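Local coordinates for unknown protein (Galdieria sulphuraria, PDB 2NYI) that is of unknown function but carries tandem ACT domains, a fold that in related proteins often binds small regulatory ligands such as amino acids, at residues S35-C40 / N120-E125; Y94-E99 / E108-V113; F6-A11 / H20-A25; S143-P148 / I170-V175. All coordinates share one frame; numbering follows the deposited sequence.

The four contacts sample two alike domains, each a four-stranded antiparallel sheet with strand order 2-3-1-4. Contact 3 packs the first helix of the N-terminal domain on its sheet, and contact 2 does the same in the C-terminal domain, their centres about 31 Å apart. Contact 1, centred about 2 Å from the chain's centre, bridges strands 32-41 and 120-130, edge strands of the two sheets within this chain. Contact 4 spans the second sheet across strand 91-99, about 9 Å from contact 2 between centres. E95 N of contact 2 lies 2.8 Å from E173 O of contact 4, and V122 N of contact 1 lies 2.7 Å from its R144 O. Contacts 1 to 3 touch the second subunit.

Contact 1 (S35-C40 / N120-E125)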
loop_
_atom_site.group_PDB
_atom_site.type_symbol
_atom_site.label_atom_id
_atom_site.label_comp_id
_atom_site.label_asym_id
_atom_site.label_seq_id
_atom_site.Cartn_x
_atom_site.Cartn_y
_atom_site.Cartn_z
ATOM N N SER A 35 8.423 -1.365 10.853
ATOM C CA SER A 35 7.104 -1.587 10.247
ATOM C C SER A 35 7.206 -1.316 8.767
ATOM O O SER A 35 8.138 -0.651 8.329
ATOM C CB SER A 35 6.046 -0.685 10.888
ATOM O OG SER A 35 6.453 0.665 10.798
ATOM N N SER A 36 6.241 -1.842 8.009
ATOM C CA SER A 36 6.245 -1.679 6.556
ATOM C C SER A 36 4.847 -1.812 5.985
ATOM O O SER A 36 3.982 -2.542 6.519
ATOM C CB SER A 36 7.205 -2.672 5.891
ATOM O OG SER A 36 6.781 -3.999 6.149
ATOM N N ARG A 37 4.628 -1.132 4.871
ATOM C CA ARG A 37 3.394 -1.285 4.128
ATOM C C ARG A 37 3.782 -1.323 2.662
ATOM O O ARG A 37 4.477 -0.440 2.197
ATOM C CB ARG A 37 2.479 -0.097 4.397
ATOM C CG ARG A 37 1.967 -0.099 5.851
ATOM C CD ARG A 37 0.907 0.920 6.127
ATOM N NE ARG A 37 0.267 0.653 7.415
ATOM C CZ ARG A 37 -0.723 1.381 7.931
ATOM N NH1 ARG A 37 -1.186 2.447 7.289
ATOM N NH2 ARG A 37 -1.242 1.048 9.104
HETATM N N MSE A 38 3.335 -2.356 1.943
HETATM C CA MSE A 38 3.719 -2.525 0.544
HETATM C C MSE A 38 2.488 -2.765 -0.306
HETATM O O MSE A 38 1.610 -3.576 0.060
HETATM C CB MSE A 38 4.695 -3.705 0.401
HETATM C CG MSE A 38 5.097 -4.003 -1.035
HETATM SE SE MSE A 38 4.320 -5.699 -1.685
HETATM C CE MSE A 38 2.817 -5.394 -1.877
ATOM N N ALA A 39 2.459 -2.088 -1.452
ATOM C CA ALA A 39 1.352 -2.158 -2.390
ATOM C C ALA A 39 1.896 -2.412 -3.782
ATOM O O ALA A 39 2.930 -1.871 -4.175
ATOM C CB ALA A 39 0.580 -0.880 -2.370
ATOM N N CYS A 40 1.281 -3.370 -4.475
ATOM C CA CYS A 40 1.604 -3.688 -5.863
ATOM C C CYS A 40 0.307 -3.644 -6.661
ATOM O O CYS A 40 -0.727 -4.131 -6.209
ATOM C CB CYS A 40 2.215 -5.088 -6.000
ATOM S SG CYS A 40 3.990 -5.240 -5.703
ATOM N N ASN A 120 -7.847 12.498 7.472
ATOM C CA ASN A 120 -6.689 11.931 6.793
ATOM C C ASN A 120 -6.965 10.486 6.412
ATOM O O ASN A 120 -7.587 9.751 7.160
ATOM C CB ASN A 120 -5.420 12.005 7.638
ATOM C CG ASN A 120 -4.178 11.692 6.838
ATOM O OD1 ASN A 120 -3.816 12.422 5.906
ATOM N ND2 ASN A 120 -3.508 10.598 7.193
ATOM N N ILE A 121 -6.515 10.105 5.229
ATOM C CA ILE A 121 -6.692 8.740 4.763
ATOM C C ILE A 121 -5.452 7.934 5.149
ATOM O O ILE A 121 -4.321 8.303 4.799
ATOM C CB ILE A 121 -6.951 8.700 3.232
ATOM C CG1 ILE A 121 -8.181 9.556 2.865
ATOM C CG2 ILE A 121 -7.153 7.249 2.772
ATOM C CD1 ILE A 121 -8.446 9.657 1.357
ATOM N N VAL A 122 -5.665 6.852 5.891
ATOM C CA VAL A 122 -4.570 6.032 6.395
ATOM C C VAL A 122 -4.325 4.824 5.480
ATOM O O VAL A 122 -3.173 4.421 5.268
ATOM C CB VAL A 122 -4.849 5.557 7.848
ATOM C CG1 VAL A 122 -3.635 4.809 8.401
ATOM C CG2 VAL A 122 -5.181 6.756 8.734
ATOM N N GLU A 123 -5.412 4.256 4.950
ATOM C CA GLU A 123 -5.338 3.086 4.048
ATOM C C GLU A 123 -6.410 3.296 3.003
ATOM O O GLU A 123 -7.458 3.844 3.317
ATOM C CB GLU A 123 -5.666 1.777 4.798
ATOM C CG GLU A 123 -4.961 1.573 6.145
ATOM C CD GLU A 123 -5.445 0.328 6.910
ATOM O OE1 GLU A 123 -6.227 -0.476 6.349
ATOM O OE2 GLU A 123 -5.034 0.157 8.078
ATOM N N LEU A 124 -6.178 2.841 1.762
ATOM C CA LEU A 124 -7.201 2.976 0.732
ATOM C C LEU A 124 -6.985 1.918 -0.324
ATOM O O LEU A 124 -5.861 1.697 -0.757
ATOM C CB LEU A 124 -7.156 4.372 0.085
ATOM C CG LEU A 124 -8.000 4.512 -1.196
ATOM C CD1 LEU A 124 -9.441 4.539 -0.790
ATOM C CD2 LEU A 124 -7.639 5.750 -1.972
ATOM N N GLU A 125 -8.050 1.239 -0.700
ATOM C CA GLU A 125 -8.049 0.476 -1.952
ATOM C C GLU A 125 -9.374 0.630 -2.662
ATOM O O GLU A 125 -10.445 0.688 -2.021
ATOM C CB GLU A 125 -7.693 -1.007 -1.749
ATOM C CG GLU A 125 -8.531 -1.794 -0.753
ATOM C CD GLU A 125 -7.992 -3.236 -0.535
ATOM O OE1 GLU A 125 -7.416 -3.829 -1.488
ATOM O OE2 GLU A 125 -8.144 -3.759 0.595
HETATM O O HOH W 1 -1.415 2.508 4.513
#
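R37 reaches from strand 32-41 across to V122 and E123 with an extended side chain, and the residue as a whole accounts for more than half of the surface buried here. CG stands anti to the carbonyl carbon (chi1 -68°), and the chain runs straight on to NE, carrying the charged group over a gap of 9.8 Å between R37 CA and E123 CA. NH1 meets V122 twice. The methyl CG1 of V122 lies in the guanidinium plane at its edge, 3.6 Å from R37 NH1, while V122 O is 3.5 Å from R37 NH1 at an angle too poor for a direct hydrogen bond. A water closes that gap, accepting from R37 NH1 at 2.8 Å and donating to V122 O at 2.7 Å. V122 and E123 both face R144 as a classic beta bulge, the corner in strand 120-130, within this chain an edge strand of the second ACT domain; R37 belongs to an edge strand of the first. E123 adds charge rather than a bond: its OE2 is 4.0 Å from R37 NH2 but well out of the guanidinium plane, the two flat groups standing 86° apart. NH1 also makes a weak hydrogen bond to C40 O of the second subunit; S35 to M38 of this chain pair antiparallel with a strand of that subunit, carrying the sheet across the interface.

Contact 2 (Y94-E99 / E108-V113)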
loop_
_atom_site.group_PDB
_atom_site.type_symbol
_atom_site.label_atom_id
_atom_site.label_comp_id
_atom_site.label_asym_id
_atom_site.label_seq_id
_atom_site.Cartn_x
_atom_site.Cartn_y
_atom_site.Cartn_z
ATOM N N TYR A 94 -11.702 5.262 11.520
ATOM C CA TYR A 94 -12.981 4.795 11.041
ATOM C C TYR A 94 -12.726 3.988 9.788
ATOM O O TYR A 94 -11.869 4.343 8.968
ATOM C CB TYR A 94 -13.882 5.972 10.664
ATOM C CG TYR A 94 -14.228 6.869 11.835
ATOM C CD1 TYR A 94 -15.400 6.686 12.545
ATOM C CD2 TYR A 94 -13.370 7.886 12.224
ATOM C CE1 TYR A 94 -15.721 7.500 13.640
ATOM C CE2 TYR A 94 -13.665 8.696 13.354
ATOM C CZ TYR A 94 -14.845 8.500 14.034
ATOM O OH TYR A 94 -15.157 9.316 15.116
ATOM N N GLU A 95 -13.489 2.924 9.642
ATOM C CA GLU A 95 -13.438 2.117 8.426
ATOM C C GLU A 95 -14.543 2.646 7.520
ATOM O O GLU A 95 -15.695 2.823 7.950
ATOM C CB GLU A 95 -13.640 0.633 8.743
ATOM C CG GLU A 95 -12.448 -0.007 9.461
ATOM C CD GLU A 95 -11.217 -0.187 8.550
ATOM O OE1 GLU A 95 -11.362 -0.165 7.301
ATOM O OE2 GLU A 95 -10.100 -0.367 9.089
ATOM N N LEU A 96 -14.168 2.933 6.281
ATOM C CA LEU A 96 -15.082 3.492 5.300
ATOM C C LEU A 96 -15.228 2.496 4.160
ATOM O O LEU A 96 -14.225 1.965 3.642
ATOM C CB LEU A 96 -14.541 4.846 4.809
ATOM C CG LEU A 96 -15.180 5.519 3.580
ATOM C CD1 LEU A 96 -16.569 6.048 3.915
ATOM C CD2 LEU A 96 -14.315 6.663 3.141
ATOM N N TYR A 97 -16.470 2.229 3.764
ATOM C CA TYR A 97 -16.726 1.295 2.664
ATOM C C TYR A 97 -17.724 1.934 1.712
ATOM O O TYR A 97 -18.698 2.550 2.157
ATOM C CB TYR A 97 -17.295 -0.034 3.174
ATOM C CG TYR A 97 -16.506 -0.678 4.287
ATOM C CD1 TYR A 97 -15.374 -1.458 4.014
ATOM C CD2 TYR A 97 -16.887 -0.510 5.621
ATOM C CE1 TYR A 97 -14.644 -2.053 5.045
ATOM C CE2 TYR A 97 -16.170 -1.102 6.655
ATOM C CZ TYR A 97 -15.051 -1.868 6.362
ATOM O OH TYR A 97 -14.345 -2.448 7.396
ATOM N N VAL A 98 -17.447 1.832 0.415
ATOM C CA VAL A 98 -18.326 2.391 -0.614
ATOM C C VAL A 98 -18.558 1.303 -1.656
ATOM O O VAL A 98 -17.605 0.642 -2.086
ATOM C CB VAL A 98 -17.676 3.628 -1.314
ATOM C CG1 VAL A 98 -18.612 4.233 -2.370
ATOM C CG2 VAL A 98 -17.208 4.686 -0.282
ATOM N N GLU A 99 -19.809 1.106 -2.065
ATOM C CA GLU A 99 -20.085 0.161 -3.146
ATOM C C GLU A 99 -21.281 0.637 -3.962
ATOM O O GLU A 99 -22.290 1.067 -3.394
ATOM C CB GLU A 99 -20.341 -1.237 -2.570
ATOM C CG GLU A 99 -20.592 -2.315 -3.618
ATOM C CD GLU A 99 -20.695 -3.703 -3.020
ATOM O OE1 GLU A 99 -21.659 -4.418 -3.368
ATOM O OE2 GLU A 99 -19.816 -4.083 -2.211
ATOM N N GLU A 108 -13.621 11.166 -6.600
ATOM C CA GLU A 108 -13.495 12.604 -6.303
ATOM C C GLU A 108 -14.538 13.042 -5.284
ATOM O O GLU A 108 -14.229 13.805 -4.358
ATOM C CB GLU A 108 -13.587 13.458 -7.584
ATOM C CG GLU A 108 -13.196 14.941 -7.390
ATOM C CD GLU A 108 -14.299 15.803 -6.773
ATOM O OE1 GLU A 108 -15.503 15.456 -6.880
ATOM O OE2 GLU A 108 -13.953 16.838 -6.178
ATOM N N ALA A 109 -15.775 12.574 -5.453
ATOM C CA ALA A 109 -16.862 12.985 -4.552
ATOM C C ALA A 109 -16.650 12.540 -3.098
ATOM O O ALA A 109 -16.865 13.327 -2.180
ATOM C CB ALA A 109 -18.216 12.495 -5.070
ATOM N N VAL A 110 -16.237 11.281 -2.900
ATOM C CA VAL A 110 -16.027 10.743 -1.551
ATOM C C VAL A 110 -14.848 11.447 -0.909
ATOM O O VAL A 110 -14.953 11.947 0.214
ATOM C CB VAL A 110 -15.793 9.208 -1.547
ATOM C CG1 VAL A 110 -15.415 8.713 -0.148
ATOM C CG2 VAL A 110 -17.042 8.476 -2.068
ATOM N N THR A 111 -13.725 11.493 -1.625
ATOM C CA THR A 111 -12.520 12.132 -1.094
ATOM C C THR A 111 -12.672 13.653 -0.887
ATOM O O THR A 111 -12.033 14.229 -0.026
ATOM C CB THR A 111 -11.271 11.795 -1.938
ATOM O OG1 THR A 111 -11.439 12.275 -3.273
ATOM C CG2 THR A 111 -11.044 10.274 -1.980
ATOM N N ALA A 112 -13.538 14.311 -1.658
ATOM C CA ALA A 112 -13.816 15.742 -1.416
ATOM C C ALA A 112 -14.424 15.974 -0.035
ATOM O O ALA A 112 -14.043 16.910 0.677
ATOM C CB ALA A 112 -14.744 16.311 -2.518
ATOM N N VAL A 113 -15.378 15.116 0.330
ATOM C CA VAL A 113 -15.988 15.132 1.661
ATOM C C VAL A 113 -14.908 14.999 2.743
ATOM O O VAL A 113 -14.853 15.791 3.682
ATOM C CB VAL A 113 -17.046 13.999 1.816
ATOM C CG1 VAL A 113 -17.480 13.846 3.272
ATOM C CG2 VAL A 113 -18.268 14.268 0.949
#
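V110 on helix 106-116 splits its two methyl groups between two strand residues, L96 and V98, which lie two residues apart along strand 91-99 and so point from the same sheet face toward the helix. CG1 of V110 meets L96 CD2 tip to tip at 4.0 Å, and its CG2 meets V98 CG2, also tip to tip, at 4.2 Å. With CG1 anti to the backbone N (chi1 173°), V110 turns one branch to each neighbour and bridges them. Backbones stay well apart, 8.7 Å between V98 CA and V110 CA, a spacing that the branched side chains fill from both sides. Further out, M141 of strand 137-148 touches all three residues, L159 of helix 152-166 packs on L96, and F139 and V168 lie against V98. Helix 106-116 crosses from strand 91-99 to strand 120-130, which lies two places along in the sheet with 137-148 between them: the split beta-alpha-beta unit that opens the second ACT domain. Away from the sheet the same helix meets the second subunit, where E108 OE2 is hydrogen-bonded to H20 NE2 of that chain. Nothing polar passes between segments 94-99 and 108-113; their hold on each other is methyl against methyl, so it rests on the complementary shape of the branches and on exclusion of water, not on directed bonds.

Contact 3 (F6-A11 / H20-A25); sequences FVVSVA and HDFSWA
F22 lays its ring from helix 18-28 against V8 and V10 of strand 4-13, its CE1 touching both. V8 CG1 comes from the opposite direction and meets the ring edge near its plane, 3.9 Å from F22 CE1. V10 approaches obliquely, its CG2 3.6 Å from F22 CE1 and 3.9 Å from F22 CD1. The ring gets there because CG is anti to the backbone N (chi1 -180°), throwing it straight out from the helix over the 9.2 Å between V10 CA and F22 CA. M47 and V49 of strand 44-53 and L65 of helix 59-68 also pack on the ring, placing it in the core between sheet and helices of the first ACT domain. As helix 18-28 leads from strand 4-13 to strand 32-41, this is the sheet-to-helix packing of its opening beta-alpha-beta unit. On the other side of the strand, S9 OG is hydrogen-bonded to D44 OD2 of the second subunit. The contact is wholly apolar: V8 meets the ring edge and V10 comes in obliquely, so dispersion and burial hold strand and helix together with no hydrogen bond between them.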
loop_
_atom_site.group_PDB
_atom_site.type_symbol
_atom_site.label_atom_id
_atom_site.label_comp_id
_atom_site.label_asym_id
_atom_site.label_seq_id
_atom_site.Cartn_x
_atom_site.Cartn_y
_atom_site.Cartn_z
ATOM N N PHE A 6 14.206 5.797 10.666
ATOM C CA PHE A 6 14.233 6.423 9.349
ATOM C C PHE A 6 13.008 5.951 8.570
ATOM O O PHE A 6 12.520 4.838 8.792
ATOM C CB PHE A 6 15.512 6.033 8.588
ATOM C CG PHE A 6 16.775 6.475 9.277
ATOM C CD1 PHE A 6 17.313 7.720 9.027
ATOM C CD2 PHE A 6 17.384 5.648 10.233
ATOM C CE1 PHE A 6 18.488 8.145 9.702
ATOM C CE2 PHE A 6 18.547 6.063 10.905
ATOM C CZ PHE A 6 19.095 7.302 10.630
ATOM N N VAL A 7 12.504 6.807 7.684
ATOM C CA VAL A 7 11.391 6.460 6.799
ATOM C C VAL A 7 11.959 6.330 5.402
ATOM O O VAL A 7 12.632 7.237 4.896
ATOM C CB VAL A 7 10.258 7.515 6.808
ATOM C CG1 VAL A 7 9.008 6.945 6.144
ATOM C CG2 VAL A 7 9.950 7.949 8.246
ATOM N N VAL A 8 11.710 5.171 4.807
ATOM C CA VAL A 8 12.220 4.816 3.497
ATOM C C VAL A 8 11.034 4.565 2.560
ATOM O O VAL A 8 10.089 3.862 2.938
ATOM C CB VAL A 8 13.088 3.512 3.596
ATOM C CG1 VAL A 8 13.525 3.029 2.215
ATOM C CG2 VAL A 8 14.288 3.746 4.498
ATOM N N SER A 9 11.078 5.171 1.376
ATOM C CA SER A 9 10.097 4.918 0.313
ATOM C C SER A 9 10.809 4.301 -0.878
ATOM O O SER A 9 11.898 4.753 -1.254
ATOM C CB SER A 9 9.433 6.234 -0.127
ATOM O OG SER A 9 8.474 6.665 0.834
ATOM N N VAL A 10 10.194 3.279 -1.470
ATOM C CA VAL A 10 10.753 2.584 -2.631
ATOM C C VAL A 10 9.630 2.487 -3.659
ATOM O O VAL A 10 8.503 2.069 -3.323
ATOM C CB VAL A 10 11.220 1.149 -2.249
ATOM C CG1 VAL A 10 11.750 0.357 -3.488
ATOM C CG2 VAL A 10 12.258 1.179 -1.126
ATOM N N ALA A 11 9.932 2.837 -4.900
ATOM C CA ALA A 11 8.976 2.662 -5.987
ATOM C C ALA A 11 9.693 2.258 -7.266
ATOM O O ALA A 11 10.808 2.728 -7.555
ATOM C CB ALA A 11 8.192 3.968 -6.211
ATOM N N HIS A 20 12.529 -9.160 -0.990
ATOM C CA HIS A 20 13.699 -9.910 -0.538
ATOM C C HIS A 20 15.009 -9.122 -0.660
ATOM O O HIS A 20 15.818 -9.102 0.286
ATOM C CB HIS A 20 13.821 -11.273 -1.206
ATOM C CG HIS A 20 15.035 -12.020 -0.746
ATOM N ND1 HIS A 20 16.108 -12.259 -1.571
ATOM C CD2 HIS A 20 15.398 -12.458 0.484
ATOM C CE1 HIS A 20 17.059 -12.877 -0.886
ATOM N NE2 HIS A 20 16.653 -13.009 0.363
ATOM N N ASP A 21 15.222 -8.501 -1.815
ATOM C CA ASP A 21 16.462 -7.743 -2.070
ATOM C C ASP A 21 16.603 -6.611 -1.073
ATOM O O ASP A 21 17.688 -6.374 -0.534
ATOM C CB ASP A 21 16.497 -7.219 -3.509
ATOM C CG ASP A 21 16.708 -8.327 -4.534
ATOM O OD1 ASP A 21 17.075 -9.461 -4.156
ATOM O OD2 ASP A 21 16.493 -8.061 -5.729
ATOM N N PHE A 22 15.483 -5.923 -0.830
ATOM C CA PHE A 22 15.385 -4.840 0.164
ATOM C C PHE A 22 15.792 -5.332 1.566
ATOM O O PHE A 22 16.643 -4.726 2.247
ATOM C CB PHE A 22 13.932 -4.318 0.174
ATOM C CG PHE A 22 13.689 -3.197 1.142
ATOM C CD1 PHE A 22 13.729 -1.875 0.719
ATOM C CD2 PHE A 22 13.398 -3.468 2.480
ATOM C CE1 PHE A 22 13.481 -0.831 1.632
ATOM C CE2 PHE A 22 13.160 -2.432 3.389
ATOM C CZ PHE A 22 13.214 -1.116 2.954
ATOM N N SER A 23 15.188 -6.449 1.970
ATOM C CA SER A 23 15.367 -7.027 3.309
ATOM C C SER A 23 16.783 -7.554 3.486
ATOM O O SER A 23 17.393 -7.391 4.553
ATOM C CB SER A 23 14.366 -8.173 3.498
ATOM O OG SER A 23 13.050 -7.650 3.434
ATOM N N TRP A 24 17.302 -8.193 2.441
ATOM C CA TRP A 24 18.680 -8.664 2.462
ATOM C C TRP A 24 19.638 -7.487 2.693
ATOM O O TRP A 24 20.565 -7.569 3.518
ATOM C CB TRP A 24 19.018 -9.414 1.170
ATOM C CG TRP A 24 20.379 -9.991 1.234
ATOM C CD1 TRP A 24 20.719 -11.240 1.669
ATOM C CD2 TRP A 24 21.611 -9.319 0.922
ATOM N NE1 TRP A 24 22.092 -11.397 1.618
ATOM C CE2 TRP A 24 22.659 -10.237 1.158
ATOM C CE3 TRP A 24 21.928 -8.037 0.449
ATOM C CZ2 TRP A 24 24.005 -9.911 0.950
ATOM C CZ3 TRP A 24 23.276 -7.713 0.237
ATOM C CH2 TRP A 24 24.290 -8.651 0.488
ATOM N N ALA A 25 19.401 -6.384 1.980
ATOM C CA ALA A 25 20.287 -5.218 2.056
ATOM C C ALA A 25 20.333 -4.624 3.455
ATOM O O ALA A 25 21.408 -4.281 3.950
ATOM C CB ALA A 25 19.862 -4.151 1.031
#

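Contact 4 (S143-P148 / I170-V175)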
loop_
_atom_site.group_PDB
_atom_site.type_symbol
_atom_site.label_atom_id
_atom_site.label_comp_id
_atom_site.label_asym_id
_atom_site.label_seq_id
_atom_site.Cartn_x
_atom_site.Cartn_y
_atom_site.Cartn_z
ATOM N N SER A 143 -11.484 1.755 2.970
ATOM C CA SER A 143 -10.538 2.761 3.405
ATOM C C SER A 143 -10.520 2.829 4.942
ATOM O O SER A 143 -11.517 2.501 5.602
ATOM C CB SER A 143 -10.965 4.114 2.823
ATOM O OG SER A 143 -9.932 5.086 2.906
ATOM N N ARG A 144 -9.377 3.225 5.491
ATOM C CA ARG A 144 -9.309 3.638 6.889
ATOM C C ARG A 144 -8.984 5.123 6.911
ATOM O O ARG A 144 -8.006 5.575 6.287
ATOM C CB ARG A 144 -8.247 2.837 7.630
ATOM C CG ARG A 144 -8.292 2.953 9.150
ATOM C CD ARG A 144 -7.199 2.045 9.685
ATOM N NE ARG A 144 -7.168 1.918 11.135
ATOM C CZ ARG A 144 -7.526 0.824 11.805
ATOM N NH1 ARG A 144 -7.976 -0.247 11.160
ATOM N NH2 ARG A 144 -7.441 0.808 13.129
ATOM N N VAL A 145 -9.820 5.887 7.613
ATOM C CA VAL A 145 -9.673 7.342 7.689
ATOM C C VAL A 145 -9.642 7.784 9.148
ATOM O O VAL A 145 -10.099 7.057 10.024
ATOM C CB VAL A 145 -10.831 8.091 6.930
ATOM C CG1 VAL A 145 -10.888 7.657 5.461
ATOM C CG2 VAL A 145 -12.212 7.892 7.635
ATOM N N ALA A 146 -9.083 8.966 9.403
ATOM C CA ALA A 146 -8.965 9.475 10.761
ATOM C C ALA A 146 -9.418 10.921 10.815
ATOM O O ALA A 146 -9.005 11.750 9.995
ATOM C CB ALA A 146 -7.528 9.358 11.265
ATOM N N PHE A 147 -10.254 11.214 11.807
ATOM C CA PHE A 147 -10.691 12.576 12.063
ATOM C C PHE A 147 -11.224 12.710 13.483
ATOM O O PHE A 147 -11.548 11.698 14.135
ATOM C CB PHE A 147 -11.736 13.024 11.023
ATOM C CG PHE A 147 -12.962 12.148 10.965
ATOM C CD1 PHE A 147 -13.980 12.292 11.906
ATOM C CD2 PHE A 147 -13.103 11.186 9.960
ATOM C CE1 PHE A 147 -15.109 11.498 11.863
ATOM C CE2 PHE A 147 -14.225 10.375 9.907
ATOM C CZ PHE A 147 -15.247 10.537 10.844
ATOM N N PRO A 148 -11.301 13.964 13.992
ATOM C CA PRO A 148 -11.857 14.168 15.340
ATOM C C PRO A 148 -13.278 13.644 15.449
ATOM O O PRO A 148 -14.147 14.015 14.643
ATOM C CB PRO A 148 -11.852 15.696 15.503
ATOM C CG PRO A 148 -10.718 16.164 14.603
ATOM C CD PRO A 148 -10.809 15.219 13.397
ATOM N N ILE A 170 -22.719 3.664 1.304
ATOM C CA ILE A 170 -21.525 4.040 2.075
ATOM C C ILE A 170 -21.714 3.687 3.557
ATOM O O ILE A 170 -22.753 3.991 4.155
ATOM C CB ILE A 170 -21.200 5.560 1.920
ATOM C CG1 ILE A 170 -20.902 5.915 0.446
ATOM C CG2 ILE A 170 -20.008 5.960 2.790
ATOM C CD1 ILE A 170 -20.810 7.412 0.154
ATOM N N ASP A 171 -20.713 3.038 4.145
ATOM C CA ASP A 171 -20.735 2.724 5.565
ATOM C C ASP A 171 -19.513 3.361 6.184
ATOM O O ASP A 171 -18.441 3.352 5.586
ATOM C CB ASP A 171 -20.679 1.218 5.816
ATOM C CG ASP A 171 -21.903 0.489 5.286
ATOM O OD1 ASP A 171 -23.038 0.965 5.523
ATOM O OD2 ASP A 171 -21.718 -0.560 4.631
ATOM N N LEU A 172 -19.686 3.921 7.370
ATOM C CA LEU A 172 -18.583 4.517 8.116
ATOM C C LEU A 172 -18.691 4.054 9.572
ATOM O O LEU A 172 -19.680 4.369 10.271
ATOM C CB LEU A 172 -18.626 6.045 8.007
ATOM C CG LEU A 172 -17.436 6.802 8.603
ATOM C CD1 LEU A 172 -16.176 6.566 7.792
ATOM C CD2 LEU A 172 -17.760 8.312 8.708
ATOM N N GLU A 173 -17.711 3.264 10.007
ATOM C CA GLU A 173 -17.777 2.616 11.321
ATOM C C GLU A 173 -16.501 2.906 12.107
ATOM O O GLU A 173 -15.398 2.644 11.623
ATOM C CB GLU A 173 -17.976 1.101 11.164
ATOM C CG GLU A 173 -19.257 0.667 10.438
ATOM C CD GLU A 173 -20.516 0.716 11.308
ATOM O OE1 GLU A 173 -20.528 0.093 12.395
ATOM O OE2 GLU A 173 -21.505 1.361 10.889
ATOM N N GLU A 174 -16.654 3.443 13.317
ATOM C CA GLU A 174 -15.502 3.730 14.164
ATOM C C GLU A 174 -14.720 2.468 14.523
ATOM O O GLU A 174 -15.310 1.423 14.801
ATOM C CB GLU A 174 -15.937 4.470 15.424
ATOM C CG GLU A 174 -14.773 4.935 16.233
ATOM C CD GLU A 174 -15.212 5.680 17.476
ATOM O OE1 GLU A 174 -16.328 5.416 17.968
ATOM O OE2 GLU A 174 -14.428 6.509 17.956
ATOM N N VAL A 175 -13.394 2.561 14.483
ATOM C CA VAL A 175 -12.529 1.466 14.915
ATOM C C VAL A 175 -12.460 1.520 16.432
ATOM O O VAL A 175 -12.261 2.596 16.995
ATOM C CB VAL A 175 -11.096 1.602 14.359
ATOM C CG1 VAL A 175 -10.190 0.529 14.950
ATOM C CG2 VAL A 175 -11.090 1.519 12.815
#
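V145 and L172 sit on strands that do not pair with each other, 9.4 Å apart from V145 CA to L172 CA, with strand 91-99 running between them. The closest CA pair is R144 and V175, 8.9 Å between R144 CA and V175 CA, and the touching parts, 144 to 147 and 172 to 175, run 90° apart. On the core side L172 spreads its two methyl groups: CD1 meets V145 CG2 at 4.2 Å, the side chains crossing at about a right angle, and CD2 lies at the edge of the F147 ring, 4.0 Å from F147 CZ. F147 holds CG between backbone N and carbonyl carbon (chi1 58°), which swings the ring across toward L172 and beside Y94, on which it stacks. In the antiparallel sheet of the second ACT domain, order 2-3-1-4, strands 137-148 and 169-174 flank the first strand, so their side chains meet over Y94 and L96, with V155 of helix 152-166 covering F147 and L172. R144 and V175 meet at about a right angle. The arginine chain is extended, and V175 CG2 lies 3.6 Å above one guanidinium face, toward its rim, while V175 CG1 is 3.3 Å from R144 NH2. Salt bridges from NE to E93 and from NH1 to E95 fix the turn of that flat group. A leucine in place of R144 would probably leave both glutamates without their positive mate and V175 without the flat face it packs on.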